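Local coordinates for putative mandelate racemase (Salmonella typhimurium, PDB 2O56), which is a magnesium-binding member of the enolase superfamily that probably acts as a hydro-lyase, although its exact function has not been established, at residues E384-E387 with E388-K391; R351-L355 with E356-Q360; A332-L335 with H336-A340; K172-T175 with V176-D179; P252-P255 with A256-K259. All coordinates share one frame; numbering follows the deposited sequence.

Interaction 1 of 5, residues E384-E387 with E388-K391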
loop_
_atom_site.group_PDB
_atom_site.type_symbol
_atom_site.label_atom_id
_atom_site.label_comp_id
_atom_site.label_asym_id
_atom_site.label_seq_id
_atom_site.Cartn_x
_atom_site.Cartn_y
_atom_site.Cartn_z
ATOM N N GLU A 384 5.990 -46.461 -18.297
ATOM C CA GLU A 384 6.211 -47.455 -17.252
ATOM C C GLU A 384 7.677 -47.838 -17.314
ATOM O O GLU A 384 8.253 -47.888 -18.395
ATOM C CB GLU A 384 5.396 -48.727 -17.541
ATOM C CG GLU A 384 3.905 -48.640 -17.269
ATOM C CD GLU A 384 3.227 -49.997 -17.303
ATOM O OE1 GLU A 384 3.907 -50.989 -17.653
ATOM O OE2 GLU A 384 2.019 -50.065 -16.985
ATOM N N LEU A 385 8.278 -48.142 -16.170
ATOM C CA LEU A 385 9.618 -48.739 -16.162
ATOM C C LEU A 385 9.547 -50.135 -16.791
ATOM O O LEU A 385 8.515 -50.811 -16.702
ATOM C CB LEU A 385 10.125 -48.854 -14.725
ATOM C CG LEU A 385 10.500 -47.597 -13.940
ATOM C CD1 LEU A 385 10.991 -48.045 -12.589
ATOM C CD2 LEU A 385 11.584 -46.801 -14.675
ATOM N N THR A 386 10.636 -50.572 -17.411
ATOM C CA THR A 386 10.684 -51.945 -17.958
ATOM C C THR A 386 10.884 -52.938 -16.834
ATOM O O THR A 386 11.442 -52.577 -15.791
ATOM C CB THR A 386 11.858 -52.144 -18.924
ATOM O OG1 THR A 386 13.084 -51.993 -18.205
ATOM C CG2 THR A 386 11.805 -51.161 -20.063
ATOM N N GLU A 387 10.476 -54.189 -17.061
ATOM C CA GLU A 387 10.719 -55.277 -16.102
ATOM C C GLU A 387 12.198 -55.443 -15.743
ATOM O O GLU A 387 12.543 -55.689 -14.585
ATOM C CB GLU A 387 10.162 -56.608 -16.627
ATOM C CG GLU A 387 8.639 -56.737 -16.546
ATOM C CD GLU A 387 8.102 -56.647 -15.124
ATOM O OE1 GLU A 387 8.756 -57.169 -14.189
ATOM O OE2 GLU A 387 7.016 -56.060 -14.944
ATOM N N GLU A 388 13.057 -55.296 -16.748
ATOM C CA GLU A 388 14.511 -55.429 -16.589
ATOM C C GLU A 388 15.107 -54.376 -15.645
ATOM O O GLU A 388 15.925 -54.690 -14.779
ATOM C CB GLU A 388 15.194 -55.331 -17.956
ATOM C CG GLU A 388 16.713 -55.460 -17.910
ATOM C CD GLU A 388 17.337 -55.718 -19.275
ATOM O OE1 GLU A 388 16.586 -55.995 -20.240
ATOM O OE2 GLU A 388 18.581 -55.646 -19.384
ATOM N N THR A 389 14.699 -53.125 -15.841
ATOM C CA THR A 389 15.067 -52.033 -14.955
ATOM C C THR A 389 14.582 -52.298 -13.522
ATOM O O THR A 389 15.340 -52.139 -12.555
ATOM C CB THR A 389 14.556 -50.679 -15.514
ATOM O OG1 THR A 389 15.215 -50.407 -16.767
ATOM C CG2 THR A 389 14.862 -49.541 -14.560
ATOM N N MET A 390 13.334 -52.730 -13.388
ATOM C CA MET A 390 12.780 -52.968 -12.066
ATOM C C MET A 390 13.469 -54.108 -11.329
ATOM O O MET A 390 13.669 -54.038 -10.112
ATOM C CB MET A 390 11.289 -53.183 -12.162
ATOM C CG MET A 390 10.539 -51.915 -12.566
ATOM S SD MET A 390 8.776 -52.037 -12.203
ATOM C CE MET A 390 8.159 -52.849 -13.685
ATOM N N LYS A 391 13.854 -55.140 -12.075
ATOM C CA LYS A 391 14.611 -56.277 -11.535
ATOM C C LYS A 391 15.929 -55.869 -10.901
ATOM O O LYS A 391 16.272 -56.376 -9.845
ATOM C CB LYS A 391 14.859 -57.327 -12.625
ATOM C CG LYS A 391 14.183 -58.660 -12.375
ATOM C CD LYS A 391 13.151 -58.975 -13.449
ATOM C CE LYS A 391 11.732 -58.792 -12.932
ATOM N NZ LYS A 391 11.364 -57.356 -12.734
#
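The carboxylate of Glu387 meets Lys391 with one oxygen and Met390 with the other. Lys391 NZ lies 3.0 Å from Glu387 OE1 in a salt bridge. It approaches the anti side of that oxygen, 26° out of the carboxylate plane. The second oxygen, Glu387 OE2, has the methyl carbon Met390 CE 3.6 Å away. The other flat group is the peptide carbonyl of Glu387. Its oxygen accepts two hydrogen bonds, which arrive from opposite faces of the carbonyl plane. One comes from the backbone Lys391 N. The other comes from Lys391 NZ, 2.8 Å from Glu387 O. The lysine chain bends at chi2, chi3 and chi4, and this brings the ammonium back to the turn it started from. One ammonium therefore grips both the backbone and the side chain of the same glutamate.

These residues form the first turn of helix 387-392, with Thr386 as its N-cap. Thr386 OG1 stands between its own backbone N and carbonyl carbon (chi1 64°). From there it accepts from Thr389 N at 3.1 Å, nearly straight at 165°. The hydroxyl Thr389 OG1 is also 3.0 Å from Thr386 OG1, but Thr361 O competes for its proton. Thr386 O takes Met390 N at 3.1 Å. Leu385 CB packs 3.8 Å from Met390 CG, pairing the residue before the cap with the fourth helical residue, as in a hydrophobic staple. Leu385 O is buried here without a polar partner. Phe41 of strand 39-44 touches both Leu385 and Met390, which lays this turn against the antiparallel sheet.

Interaction 2 of 5, residues R351-L355 with E356-Q360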
loop_
_atom_site.group_PDB
_atom_site.type_symbol
_atom_site.label_atom_id
_atom_site.label_comp_id
_atom_site.label_asym_id
_atom_site.label_seq_id
_atom_site.Cartn_x
_atom_site.Cartn_y
_atom_site.Cartn_z
ATOM N N ARG A 351 19.224 -32.881 -23.838
ATOM C CA ARG A 351 19.882 -33.824 -24.738
ATOM C C ARG A 351 19.876 -35.259 -24.194
ATOM O O ARG A 351 19.603 -36.207 -24.934
ATOM C CB ARG A 351 21.308 -33.365 -25.012
ATOM C CG ARG A 351 21.906 -33.936 -26.280
ATOM C CD ARG A 351 23.294 -34.491 -26.010
ATOM N NE ARG A 351 24.229 -33.461 -25.575
ATOM C CZ ARG A 351 24.776 -33.411 -24.366
ATOM N NH1 ARG A 351 25.613 -32.428 -24.064
ATOM N NH2 ARG A 351 24.487 -34.340 -23.459
ATOM N N TYR A 352 20.146 -35.409 -22.899
ATOM C CA TYR A 352 20.275 -36.735 -22.271
ATOM C C TYR A 352 18.977 -37.539 -22.368
ATOM O O TYR A 352 19.003 -38.762 -22.336
ATOM C CB TYR A 352 20.694 -36.606 -20.792
ATOM C CG TYR A 352 19.525 -36.288 -19.894
ATOM C CD1 TYR A 352 18.671 -37.301 -19.433
ATOM C CD2 TYR A 352 19.251 -34.975 -19.526
ATOM C CE1 TYR A 352 17.583 -37.009 -18.649
ATOM C CE2 TYR A 352 18.164 -34.674 -18.720
ATOM C CZ TYR A 352 17.331 -35.696 -18.291
ATOM O OH TYR A 352 16.245 -35.400 -17.497
ATOM N N ALA A 353 17.850 -36.834 -22.469
ATOM C CA ALA A 353 16.526 -37.444 -22.482
ATOM C C ALA A 353 16.283 -38.274 -23.756
ATOM O O ALA A 353 15.434 -39.169 -23.778
ATOM C CB ALA A 353 15.463 -36.369 -22.350
ATOM N N LEU A 354 17.028 -37.950 -24.808
ATOM C CA LEU A 354 16.962 -38.654 -26.089
ATOM C C LEU A 354 17.838 -39.907 -26.099
ATOM O O LEU A 354 17.696 -40.762 -26.970
ATOM C CB LEU A 354 17.426 -37.718 -27.212
ATOM C CG LEU A 354 16.688 -36.400 -27.448
ATOM C CD1 LEU A 354 17.510 -35.496 -28.374
ATOM C CD2 LEU A 354 15.322 -36.682 -28.045
ATOM N N LEU A 355 18.749 -39.999 -25.134
ATOM C CA LEU A 355 19.845 -40.958 -25.188
ATOM C C LEU A 355 19.460 -42.295 -24.574
ATOM O O LEU A 355 18.596 -42.352 -23.701
ATOM C CB LEU A 355 21.076 -40.394 -24.480
ATOM C CG LEU A 355 21.656 -39.105 -25.054
ATOM C CD1 LEU A 355 22.878 -38.687 -24.259
ATOM C CD2 LEU A 355 22.010 -39.275 -26.528
ATOM N N GLU A 356 20.168 -43.337 -24.977
ATOM C CA GLU A 356 19.941 -44.700 -24.532
ATOM C C GLU A 356 19.834 -44.961 -23.066
ATOM O O GLU A 356 18.910 -45.553 -22.649
ATOM C CB GLU A 356 20.984 -45.630 -25.115
ATOM C CG GLU A 356 20.681 -45.993 -26.507
ATOM C CD GLU A 356 19.626 -47.025 -26.567
ATOM O OE1 GLU A 356 19.803 -48.011 -25.828
ATOM O OE2 GLU A 356 18.642 -46.868 -27.321
ATOM N N PRO A 357 20.800 -44.548 -22.288
ATOM C CA PRO A 357 20.720 -44.768 -20.826
ATOM C C PRO A 357 19.486 -44.163 -20.136
ATOM O O PRO A 357 19.064 -44.655 -19.077
ATOM C CB PRO A 357 22.002 -44.112 -20.295
ATOM C CG PRO A 357 22.927 -44.063 -21.465
ATOM C CD PRO A 357 22.051 -43.854 -22.657
ATOM N N ASN A 358 18.917 -43.115 -20.739
ATOM C CA ASN A 358 17.630 -42.591 -20.306
ATOM C C ASN A 358 16.450 -43.421 -20.796
ATOM O O ASN A 358 15.618 -43.886 -20.003
ATOM C CB ASN A 358 17.464 -41.131 -20.732
ATOM C CG ASN A 358 16.273 -40.459 -20.057
ATOM O OD1 ASN A 358 16.208 -40.371 -18.829
ATOM N ND2 ASN A 358 15.312 -40.011 -20.859
ATOM N N THR A 359 16.360 -43.590 -22.112
ATOM C CA THR A 359 15.138 -44.094 -22.709
ATOM C C THR A 359 14.923 -45.574 -22.428
ATOM O O THR A 359 13.782 -46.028 -22.372
ATOM C CB THR A 359 15.084 -43.862 -24.226
ATOM O OG1 THR A 359 16.200 -44.509 -24.841
ATOM C CG2 THR A 359 15.123 -42.379 -24.538
ATOM N N GLN A 360 16.018 -46.312 -22.230
ATOM C CA GLN A 360 15.951 -47.755 -22.017
ATOM C C GLN A 360 15.396 -48.119 -20.646
ATOM O O GLN A 360 15.045 -49.266 -20.409
ATOM C CB GLN A 360 17.315 -48.424 -22.270
ATOM C CG GLN A 360 18.252 -48.510 -21.043
ATOM C CD GLN A 360 19.735 -48.747 -21.397
ATOM O OE1 GLN A 360 20.075 -49.144 -22.518
ATOM N NE2 GLN A 360 20.619 -48.500 -20.429
HETATM O O HOH W 1 16.798 -43.172 -27.206
#
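Asn358 reaches back to Ala353 and Tyr352 with the two ends of its amide. Asn358 ND2 donates to Ala353 O at 3.0 Å. The donor meets the oxygen from the side, at a C=O...N angle of 102° and tilted from the carbonyl plane. Asn358 CG is anti to its backbone N (chi1 -168°), a setting that turns the amide toward the preceding turn. Asn358 OD1 lies at the edge of the Tyr352 ring, 3.6 Å from Tyr352 CE1. The ring and amide planes are nearly perpendicular, 83° apart. The ring is held at its far end too, where Tyr352 OH hydrogen-bonds to Gly326 O.

Leu355 is the N-cap residue of the short helix 356-359. Its carbonyl is the main acceptor of the turn. Leu355 O takes Thr359 N at 3.0 Å in the carbonyl plane, and Asn358 N adds a weak bond at 3.1 Å. Thr359 OG1 is a further, long neighbour whose proton is not settled. A water links that hydroxyl to the loop: it donates to Leu354 O at 2.6 Å and is 2.8 Å from Thr359 OG1.

The side chain of Tyr352 is about 11 Å from the bound magnesium ion. The successive carbonyls of Ala353, Leu354 and Leu355 are each satisfied by a different kind of donor: amide, water and backbone N-H. The turn after strand 347-350 is thus held mainly by polar bonds.

Interaction 3 of 5, residues A332-L335 with H336-A340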
loop_
_atom_site.group_PDB
_atom_site.type_symbol
_atom_site.label_atom_id
_atom_site.label_comp_id
_atom_site.label_asym_id
_atom_site.label_seq_id
_atom_site.Cartn_x
_atom_site.Cartn_y
_atom_site.Cartn_z
ATOM N N ALA A 332 6.597 -37.830 -20.138
ATOM C CA ALA A 332 5.222 -38.232 -20.373
ATOM C C ALA A 332 4.213 -37.324 -19.688
ATOM O O ALA A 332 3.300 -36.801 -20.344
ATOM C CB ALA A 332 5.009 -39.688 -19.926
ATOM N N VAL A 333 4.372 -37.128 -18.378
ATOM C CA VAL A 333 3.360 -36.413 -17.620
ATOM C C VAL A 333 3.358 -34.938 -17.976
ATOM O O VAL A 333 2.300 -34.311 -18.042
ATOM C CB VAL A 333 3.445 -36.653 -16.079
ATOM C CG1 VAL A 333 3.515 -38.118 -15.798
ATOM C CG2 VAL A 333 4.640 -35.958 -15.456
ATOM N N ALA A 334 4.546 -34.395 -18.232
ATOM C CA ALA A 334 4.680 -33.066 -18.832
ATOM C C ALA A 334 3.876 -32.890 -20.125
ATOM O O ALA A 334 3.144 -31.918 -20.276
ATOM C CB ALA A 334 6.141 -32.730 -19.039
ATOM N N LEU A 335 4.010 -33.835 -21.056
ATOM C CA LEU A 335 3.278 -33.785 -22.323
ATOM C C LEU A 335 1.758 -33.778 -22.182
ATOM O O LEU A 335 1.081 -33.064 -22.917
ATOM C CB LEU A 335 3.724 -34.908 -23.266
ATOM C CG LEU A 335 5.199 -34.857 -23.648
ATOM C CD1 LEU A 335 5.553 -36.060 -24.500
ATOM C CD2 LEU A 335 5.562 -33.542 -24.352
ATOM N N HIS A 336 1.237 -34.583 -21.252
ATOM C CA HIS A 336 -0.177 -34.588 -20.922
ATOM C C HIS A 336 -0.693 -33.263 -20.364
ATOM O O HIS A 336 -1.755 -32.771 -20.766
ATOM C CB HIS A 336 -0.473 -35.719 -19.927
ATOM C CG HIS A 336 -0.412 -37.095 -20.531
ATOM N ND1 HIS A 336 -1.395 -37.589 -21.361
ATOM C CD2 HIS A 336 0.521 -38.073 -20.431
ATOM C CE1 HIS A 336 -1.069 -38.808 -21.753
ATOM N NE2 HIS A 336 0.086 -39.129 -21.197
ATOM N N MET A 337 0.039 -32.688 -19.421
ATOM C CA MET A 337 -0.371 -31.416 -18.826
ATOM C C MET A 337 -0.340 -30.354 -19.911
ATOM O O MET A 337 -1.282 -29.594 -20.072
ATOM C CB MET A 337 0.584 -31.030 -17.690
ATOM C CG MET A 337 0.141 -29.799 -16.828
ATOM S SD MET A 337 -1.299 -30.110 -15.794
ATOM C CE MET A 337 -0.623 -31.227 -14.571
ATOM N N GLU A 338 0.752 -30.317 -20.657
ATOM C CA GLU A 338 0.952 -29.269 -21.648
ATOM C C GLU A 338 -0.040 -29.378 -22.819
ATOM O O GLU A 338 -0.256 -28.413 -23.546
ATOM C CB GLU A 338 2.398 -29.299 -22.138
ATOM C CG GLU A 338 3.389 -28.925 -21.037
ATOM C CD GLU A 338 4.840 -29.174 -21.407
ATOM O OE1 GLU A 338 5.119 -30.159 -22.118
ATOM O OE2 GLU A 338 5.711 -28.392 -20.956
ATOM N N THR A 339 -0.644 -30.557 -22.980
ATOM C CA THR A 339 -1.640 -30.788 -24.022
ATOM C C THR A 339 -2.975 -30.208 -23.637
ATOM O O THR A 339 -3.674 -29.642 -24.481
ATOM C CB THR A 339 -1.800 -32.310 -24.332
ATOM O OG1 THR A 339 -0.569 -32.812 -24.836
ATOM C CG2 THR A 339 -2.874 -32.575 -25.364
ATOM N N ALA A 340 -3.326 -30.362 -22.354
ATOM C CA ALA A 340 -4.639 -29.983 -21.855
ATOM C C ALA A 340 -4.790 -28.491 -21.510
ATOM O O ALA A 340 -5.849 -27.889 -21.748
ATOM C CB ALA A 340 -4.971 -30.814 -20.622
#
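Thr339 OG1 donates to Leu335 O; the modelled separation of 2.5 Å is very short, and its exact value is doubtful. The hydroxyl is anti to its own carbonyl carbon (chi1 -63°), which points it back along the helix. Thr339 N adds only a weak bond to Leu335 O. Ahead of it the regular i to i+4 bonds run on, with Glu338 N 2.9 Å from Ala334 O and Met337 N 3.1 Å from Val333 O.

The segments form one continuous stretch of helix 328-340, buried in the barrel domain of this enolase-superfamily protein. His336 swings its ring beside the previous turn, with His336 CD2 3.1 Å from Ala332 O. Both ring nitrogens bond outside the stretch: His336 ND1 accepts from Tyr119 N, and His336 NE2 bonds to Ile381 O. This probably places the ring proton on NE2.

Glu338 lies along the Ala334 carbonyl, and Glu338 CG is 3.1 Å from Ala334 O. Glu338 OE1 lies 3.2 Å from Ala334 O, two acceptors with no bond between them. Its partner is His347 ND1, while Glu338 OE2 has a weak bond to Ile322 N. Ala334 CB and Leu335 CD2 lie farther off. Leu335 and Thr339 also pack on Ile130 of strand 130-135, while Met337 turns to helix 302-314.

Interaction 4 of 5, residues K172-T175 with V176-D179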
loop_
_atom_site.group_PDB
_atom_site.type_symbol
_atom_site.label_atom_id
_atom_site.label_comp_id
_atom_site.label_asym_id
_atom_site.label_seq_id
_atom_site.Cartn_x
_atom_site.Cartn_y
_atom_site.Cartn_z
ATOM N N LYS A 172 17.681 -22.880 -24.974
ATOM C CA LYS A 172 18.031 -22.253 -23.704
ATOM C C LYS A 172 19.482 -22.522 -23.312
ATOM O O LYS A 172 20.022 -23.596 -23.576
ATOM C CB LYS A 172 17.114 -22.754 -22.599
ATOM C CG LYS A 172 17.467 -22.206 -21.206
ATOM C CD LYS A 172 16.417 -22.634 -20.206
ATOM C CE LYS A 172 16.782 -23.916 -19.500
ATOM N NZ LYS A 172 15.596 -24.323 -18.639
ATOM N N VAL A 173 20.095 -21.546 -22.655
ATOM C CA VAL A 173 21.510 -21.612 -22.373
ATOM C C VAL A 173 21.853 -20.764 -21.163
ATOM O O VAL A 173 21.360 -19.636 -21.020
ATOM C CB VAL A 173 22.321 -21.147 -23.616
ATOM C CG1 VAL A 173 21.997 -19.695 -23.978
ATOM C CG2 VAL A 173 23.800 -21.379 -23.409
ATOM N N ASP A 174 22.681 -21.316 -20.280
ATOM C CA ASP A 174 23.343 -20.544 -19.234
ATOM C C ASP A 174 24.743 -20.200 -19.726
ATOM O O ASP A 174 25.625 -21.054 -19.717
ATOM C CB ASP A 174 23.418 -21.389 -17.946
ATOM C CG ASP A 174 23.994 -20.628 -16.752
ATOM O OD1 ASP A 174 24.696 -19.605 -16.931
ATOM O OD2 ASP A 174 23.745 -21.083 -15.607
ATOM N N THR A 175 24.942 -18.944 -20.131
ATOM C CA THR A 175 26.223 -18.509 -20.682
ATOM C C THR A 175 27.186 -17.943 -19.635
ATOM O O THR A 175 28.301 -17.560 -19.986
ATOM C CB THR A 175 26.049 -17.458 -21.756
ATOM O OG1 THR A 175 25.420 -16.300 -21.191
ATOM C CG2 THR A 175 25.241 -17.995 -22.931
ATOM N N VAL A 176 26.766 -17.889 -18.364
ATOM C CA VAL A 176 27.570 -17.224 -17.325
ATOM C C VAL A 176 28.374 -18.190 -16.442
ATOM O O VAL A 176 29.506 -17.884 -16.047
ATOM C CB VAL A 176 26.709 -16.237 -16.473
ATOM C CG1 VAL A 176 27.482 -15.689 -15.293
ATOM C CG2 VAL A 176 26.269 -15.080 -17.326
ATOM N N ALA A 177 27.797 -19.358 -16.151
ATOM C CA ALA A 177 28.273 -20.216 -15.055
ATOM C C ALA A 177 29.452 -21.134 -15.442
ATOM O O ALA A 177 30.036 -21.808 -14.591
ATOM C CB ALA A 177 27.119 -21.033 -14.487
ATOM N N MET A 178 29.802 -21.162 -16.724
ATOM C CA MET A 178 31.050 -21.793 -17.152
ATOM C C MET A 178 32.106 -20.699 -17.242
ATOM O O MET A 178 31.898 -19.702 -17.939
ATOM C CB MET A 178 30.883 -22.444 -18.534
ATOM C CG MET A 178 31.983 -23.463 -18.912
ATOM S SD MET A 178 31.723 -25.085 -18.159
ATOM C CE MET A 178 30.215 -25.633 -18.960
ATOM N N ASP A 179 33.233 -20.864 -16.559
ATOM C CA ASP A 179 34.334 -19.900 -16.745
ATOM C C ASP A 179 35.059 -20.130 -18.075
ATOM O O ASP A 179 34.637 -20.970 -18.879
ATOM C CB ASP A 179 35.304 -19.847 -15.547
ATOM C CG ASP A 179 36.151 -21.103 -15.395
ATOM O OD1 ASP A 179 36.100 -21.997 -16.259
ATOM O OD2 ASP A 179 36.871 -21.204 -14.382
HETATM O O HOH W 2 28.134 -20.872 -19.254
#
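The backbone leaves strand 170-173 in an extended form at Asp174 and then coils through Thr175, Val176 and Ala177, without forming a regular helix. The carboxylate of Asp174 fills the inside of this bend. With chi1 at -175°, it swings clear of its own backbone N and forward over the residues that follow. Asp174 OD1 accepts two backbone N-H groups. Val176 N is 3.0 Å away and meets the oxygen nearly along its C-O axis. Ala177 N is 3.2 Å from the same Asp174 OD1, but it comes from above the carboxylate plane, 47° out of it. One oxygen thus holds two consecutive peptides.

The second oxygen, Asp174 OD2, passes 3.6 Å from Ala177 CB. Its polar partner is His223 ND1, a hydrogen bond that ties the carboxylate to the chain after strand 217-221. The backbone is bridged as well. A water donates to Asp174 O at 2.6 Å and accepts from Met178 N at 3.0 Å. Thr175 turns outward to helix 195-212, where Thr175 OG1 bonds to Gly201 O. Arg204 of that helix also bonds to the carbonyls Thr175 O and Met178 O.

Just before the bend, Lys172 forms a salt bridge with Glu247, a magnesium ligand. The side chain of Asp174 is about 4 Å from that of Glu221, another ligand of the metal. The bond from Val176 N, two residues ahead, makes an Asx turn, to which Ala177 N adds its own. The turn lies at the C-terminal end of a barrel strand, the end where TIM-barrel enzymes such as the enolase superfamily carry their active site.

Interaction 5 of 5, residues P252-P255 with A256-K259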
loop_
_atom_site.group_PDB
_atom_site.type_symbol
_atom_site.label_atom_id
_atom_site.label_comp_id
_atom_site.label_asym_id
_atom_site.label_seq_id
_atom_site.Cartn_x
_atom_site.Cartn_y
_atom_site.Cartn_z
ATOM N N PRO A 252 13.776 -18.174 -4.965
ATOM C CA PRO A 252 12.429 -17.737 -4.594
ATOM C C PRO A 252 12.154 -17.444 -3.116
ATOM O O PRO A 252 11.028 -17.095 -2.781
ATOM C CB PRO A 252 11.548 -18.927 -5.036
ATOM C CG PRO A 252 12.419 -20.104 -4.943
ATOM C CD PRO A 252 13.853 -19.652 -5.044
ATOM N N LEU A 253 13.154 -17.583 -2.247
ATOM C CA LEU A 253 12.934 -17.559 -0.789
ATOM C C LEU A 253 12.326 -16.257 -0.256
ATOM O O LEU A 253 11.510 -16.274 0.686
ATOM C CB LEU A 253 14.244 -17.884 -0.064
ATOM C CG LEU A 253 14.841 -19.280 -0.280
ATOM C CD1 LEU A 253 16.027 -19.491 0.658
ATOM C CD2 LEU A 253 13.810 -20.368 -0.097
ATOM N N ASN A 254 12.723 -15.130 -0.851
ATOM C CA ASN A 254 12.046 -13.825 -0.644
ATOM C C ASN A 254 11.519 -13.361 -2.016
ATOM O O ASN A 254 12.298 -12.903 -2.863
ATOM C CB ASN A 254 13.069 -12.812 -0.066
ATOM C CG ASN A 254 12.506 -11.395 0.121
ATOM O OD1 ASN A 254 11.332 -11.119 -0.151
ATOM N ND2 ASN A 254 13.366 -10.480 0.597
ATOM N N PRO A 255 10.206 -13.532 -2.264
ATOM C CA PRO A 255 9.598 -13.176 -3.544
ATOM C C PRO A 255 9.806 -11.737 -4.006
ATOM O O PRO A 255 9.635 -11.464 -5.196
ATOM C CB PRO A 255 8.111 -13.427 -3.300
ATOM C CG PRO A 255 8.130 -14.556 -2.319
ATOM C CD PRO A 255 9.219 -14.155 -1.362
ATOM N N ALA A 256 10.172 -10.840 -3.088
ATOM C CA ALA A 256 10.366 -9.420 -3.415
ATOM C C ALA A 256 11.592 -9.214 -4.279
ATOM O O ALA A 256 11.650 -8.249 -5.044
ATOM C CB ALA A 256 10.446 -8.557 -2.149
ATOM N N GLN A 257 12.562 -10.127 -4.160
ATOM C CA GLN A 257 13.787 -10.065 -4.950
ATOM C C GLN A 257 13.487 -10.338 -6.427
ATOM O O GLN A 257 13.998 -9.644 -7.302
ATOM C CB GLN A 257 14.848 -11.044 -4.427
ATOM C CG GLN A 257 15.186 -10.919 -2.944
ATOM C CD GLN A 257 15.386 -9.501 -2.468
ATOM O OE1 GLN A 257 14.828 -9.093 -1.450
ATOM N NE2 GLN A 257 16.192 -8.745 -3.184
ATOM N N MET A 258 12.650 -11.340 -6.696
ATOM C CA MET A 258 12.139 -11.570 -8.063
ATOM C C MET A 258 11.446 -10.342 -8.659
ATOM O O MET A 258 11.636 -10.007 -9.842
ATOM C CB MET A 258 11.193 -12.780 -8.097
ATOM C CG MET A 258 10.960 -13.374 -9.507
ATOM S SD MET A 258 12.332 -14.372 -10.139
ATOM C CE MET A 258 12.331 -15.738 -8.976
ATOM N N LYS A 259 10.611 -9.697 -7.846
ATOM C CA LYS A 259 9.978 -8.436 -8.225
ATOM C C LYS A 259 11.002 -7.339 -8.529
ATOM O O LYS A 259 10.848 -6.600 -9.511
ATOM C CB LYS A 259 8.976 -8.001 -7.159
ATOM C CG LYS A 259 8.069 -6.820 -7.515
ATOM C CD LYS A 259 7.488 -6.887 -8.899
ATOM C CE LYS A 259 6.633 -5.653 -9.191
ATOM N NZ LYS A 259 5.678 -5.347 -8.091
HETATM O O HOH W 3 12.435 -14.032 -5.202
#
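Asn254 reaches over Ala256 and Gln257 with its amide. Asn254 CB starts 4.0 Å from Gln257 CG. The first torsion is close to fully extended (chi1 177°), which carries the amide toward the helix. Asn254 CG comes within 3.6 Å of Gln257 OE1. Asn254 OD1 accepts from Ala256 N at 3.2 Å. This donor stands above the carbonyl plane, 52° out of it. The methyl Ala256 CB is 3.4 Å from the same Asn254 OD1. At the tip, Asn254 ND2 is 2.9 Å from Gln257 OE1, but the angle is too poor for a hydrogen bond. The two amide planes are 68° apart. Asn254 ND2 instead donates to Val315 O of a third subunit.

Asn254 is the N-cap of helix 255-264, and its OD1 makes the capping bond. The helix follows strand 246-247 of the barrel, which carries the magnesium ligand Glu247. The backbone supports the cap: Asn254 O accepts from Gln257 N at 3.1 Å. A water donates to Asn254 O at 2.6 Å and accepts from Met258 N, so it links the cap residue to Met258 in the first turn.

Gln257 bends at chi2, and its NE2 bonds to Thr228 OG1. Met258 faces inward to Leu269 and Ala271 of strand 269-271 and to Phe284. Pro255 packs on Phe284 of its own chain and on Arg282 of a second subunit.

Overall arrangement
Interactions 3 and 4 are buried, 1 and 5 partly buried, and 2 lies at the surface. Interactions 1, 2 and 5 all start helices. A threonine hydroxyl caps the helix in 1 and an asparagine side-chain oxygen in 5, while the N-cap of 2 is a leucine, whose side chain cannot accept a bond. Interaction 3 lies within a helix, and 4 leaves a barrel strand near the magnesium. Interaction 1 alone carries a salt bridge across its segments. A water joins a carbonyl to a hydroxyl in 2, and to an N-H four residues on in 4 and 5. Interactions 1 and 2 touch at Gln360. Interaction 5 is on the opposite side of the chain's centre from both and also meets neighbouring subunits.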